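Flavin adenine dinucleotide synthase (Saccharomyces cerevisiae, PDB 2WSI) catalyses the transfer of the adenylyl group of ATP to flavin mononucleotide, forming the coenzyme FAD and releasing diphosphate. Local coordinates at residues C66-L71 with S204-S209. Residues are numbered along the deposited sequence; the frame is centred on the assembly and turned at random.
Sequences CQVLLL and SFLLYS
Leu206 holds its CG anti to the backbone N, whereas Leu71 has CG anti to the carbonyl carbon (chi1 -59°), and from these positions the two side chains meet between two helices. Leu71 CD1 lies 4.2 Å from Leu206 CD1. Val68 suits the point of close backbone approach, where Val68 CA lies 6.2 Å from Leu206 CA: a short beta-branched side chain serves two neighbours at once. Val68 CG2 rests on Leu206 CB at 3.8 Å, while CG1 approaches the Phe205 ring obliquely at CD2. The same ring reaches Leu71 CD1 with CE2, so this large flat group bridges residues one helical turn apart; a ring of Tyr17 meets it edge-to-face. The segments 66-71 and 204-209 belong to helices 64-87 and 199-209 of the PAPS reductase-like domain, a HUP-type alpha/beta fold. The first helix follows strand 56-59 and carries Cys66, which touches the bound FAD. With axes 10.1 Å apart and inclined at 64°, the two segments join by apolar packing, and this contact is buried. Gln67 adds a polar end to the oily seam: its extended chain crosses Leu206 at about a right angle, with Gln67 OE1 3.9 Å from Leu206 CD1. Its NE2 is satisfied by Pro212 O and Tyr127 OH, tying helix 64-87 to the chain that follows segment 204-209 and to Tyr127. Ser209 is small enough to sit against Leu71, with Ser209 OG 3.9 Å from Leu71 CD1. Ser209 OG donates a hydrogen bond to Leu206 O at 2.7 Å, tilted 25° from the carbonyl plane, and is also hydrogen-bonded to Glu211 N. An alanine here would probably cost Leu206 O and Glu211 N this shared hydroxyl partner and open a small gap beside Leu71 CD1, though CB would still touch that methyl.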
loop_
_atom_site.group_PDB
_atom_site.type_symbol
_atom_site.label_atom_id
_atom_site.label_comp_id
_atom_site.label_asym_id
_atom_site.label_seq_id
_atom_site.Cartn_x
_atom_site.Cartn_y
_atom_site.Cartn_z
ATOM N N CYS A 66 1.287 -0.688 -1.245
ATOM C CA CYS A 66 0.227 -0.065 -2.044
ATOM C C CYS A 66 -0.987 0.289 -1.185
ATOM O O CYS A 66 -1.729 1.221 -1.524
ATOM C CB CYS A 66 -0.147 -0.864 -3.281
ATOM S SG CYS A 66 -0.636 -2.397 -2.873
ATOM N N GLN A 67 -1.153 -0.371 -0.045
ATOM C CA GLN A 67 -2.167 0.066 0.925
ATOM C C GLN A 67 -1.857 1.451 1.532
ATOM O O GLN A 67 -2.748 2.304 1.650
ATOM C CB GLN A 67 -2.343 -0.915 2.078
ATOM C CG GLN A 67 -3.641 -0.550 2.858
ATOM C CD GLN A 67 -3.953 -1.486 3.987
ATOM O OE1 GLN A 67 -3.151 -2.353 4.334
ATOM N NE2 GLN A 67 -5.121 -1.299 4.601
ATOM N N VAL A 68 -0.612 1.678 1.951
ATOM C CA VAL A 68 -0.259 3.004 2.450
ATOM C C VAL A 68 -0.527 4.026 1.359
ATOM O O VAL A 68 -1.133 5.071 1.613
ATOM C CB VAL A 68 1.215 3.085 2.933
ATOM C CG1 VAL A 68 1.655 4.563 3.054
ATOM C CG2 VAL A 68 1.346 2.367 4.270
ATOM N N LEU A 69 -0.084 3.727 0.135
ATOM C CA LEU A 69 -0.306 4.642 -0.981
ATOM C C LEU A 69 -1.780 4.882 -1.240
ATOM O O LEU A 69 -2.220 6.016 -1.460
ATOM C CB LEU A 69 0.369 4.140 -2.257
ATOM C CG LEU A 69 0.321 5.124 -3.426
ATOM C CD1 LEU A 69 0.708 6.552 -2.988
ATOM C CD2 LEU A 69 1.139 4.637 -4.611
ATOM N N LEU A 70 -2.561 3.813 -1.192
ATOM C CA LEU A 70 -4.001 3.958 -1.400
ATOM C C LEU A 70 -4.634 4.868 -0.349
ATOM O O LEU A 70 -5.452 5.727 -0.677
ATOM C CB LEU A 70 -4.674 2.571 -1.383
ATOM C CG LEU A 70 -6.189 2.655 -1.564
ATOM C CD1 LEU A 70 -6.548 3.391 -2.860
ATOM C CD2 LEU A 70 -6.796 1.232 -1.563
ATOM N N LEU A 71 -4.242 4.721 0.919
ATOM C CA LEU A 71 -4.741 5.631 1.949
ATOM C C LEU A 71 -4.339 7.075 1.637
ATOM O O LEU A 71 -5.163 7.966 1.725
ATOM C CB LEU A 71 -4.249 5.250 3.351
ATOM C CG LEU A 71 -4.597 3.866 3.885
ATOM C CD1 LEU A 71 -3.953 3.668 5.263
ATOM C CD2 LEU A 71 -6.111 3.659 3.950
ATOM N N SER A 204 5.091 2.895 10.520
ATOM C CA SER A 204 4.631 3.928 11.434
ATOM C C SER A 204 3.280 4.457 10.968
ATOM O O SER A 204 2.367 4.599 11.773
ATOM C CB SER A 204 5.607 5.094 11.530
ATOM O OG SER A 204 5.017 6.121 12.297
ATOM N N PHE A 205 3.162 4.763 9.676
ATOM C CA PHE A 205 1.893 5.283 9.160
ATOM C C PHE A 205 0.792 4.213 9.158
ATOM O O PHE A 205 -0.339 4.459 9.579
ATOM C CB PHE A 205 2.081 5.873 7.756
ATOM C CG PHE A 205 0.837 6.521 7.218
ATOM C CD1 PHE A 205 0.417 7.748 7.702
ATOM C CD2 PHE A 205 0.051 5.875 6.265
ATOM C CE1 PHE A 205 -0.734 8.357 7.227
ATOM C CE2 PHE A 205 -1.102 6.472 5.779
ATOM C CZ PHE A 205 -1.494 7.727 6.259
ATOM N N LEU A 206 1.114 3.006 8.712
ATOM C CA LEU A 206 0.068 1.987 8.546
ATOM C C LEU A 206 -0.473 1.540 9.916
ATOM O O LEU A 206 -1.661 1.366 10.079
ATOM C CB LEU A 206 0.599 0.820 7.708
ATOM C CG LEU A 206 -0.413 -0.246 7.283
ATOM C CD1 LEU A 206 -1.583 0.427 6.545
ATOM C CD2 LEU A 206 0.268 -1.293 6.429
ATOM N N LEU A 207 0.394 1.426 10.926
ATOM C CA LEU A 207 -0.059 1.074 12.270
ATOM C C LEU A 207 -0.840 2.214 12.895
ATOM O O LEU A 207 -1.887 1.988 13.502
ATOM C CB LEU A 207 1.130 0.710 13.182
ATOM C CG LEU A 207 1.766 -0.635 12.861
ATOM C CD1 LEU A 207 3.083 -0.844 13.664
ATOM C CD2 LEU A 207 0.767 -1.788 13.097
ATOM N N TYR A 208 -0.338 3.445 12.764
ATOM C CA TYR A 208 -1.123 4.599 13.217
ATOM C C TYR A 208 -2.529 4.683 12.609
ATOM O O TYR A 208 -3.470 5.137 13.287
ATOM C CB TYR A 208 -0.419 5.920 12.941
ATOM C CG TYR A 208 -1.216 7.091 13.529
ATOM C CD1 TYR A 208 -1.181 7.347 14.897
ATOM C CD2 TYR A 208 -2.012 7.907 12.725
ATOM C CE1 TYR A 208 -1.912 8.399 15.466
ATOM C CE2 TYR A 208 -2.765 8.980 13.285
ATOM C CZ TYR A 208 -2.686 9.208 14.663
ATOM O OH TYR A 208 -3.374 10.229 15.268
ATOM N N SER A 209 -2.687 4.262 11.353
ATOM C CA SER A 209 -3.979 4.443 10.661
ATOM C C SER A 209 -5.083 3.617 11.305
ATOM O O SER A 209 -6.279 3.924 11.145
ATOM C CB SER A 209 -3.910 4.059 9.179
ATOM O OG SER A 209 -3.802 2.651 8.997
#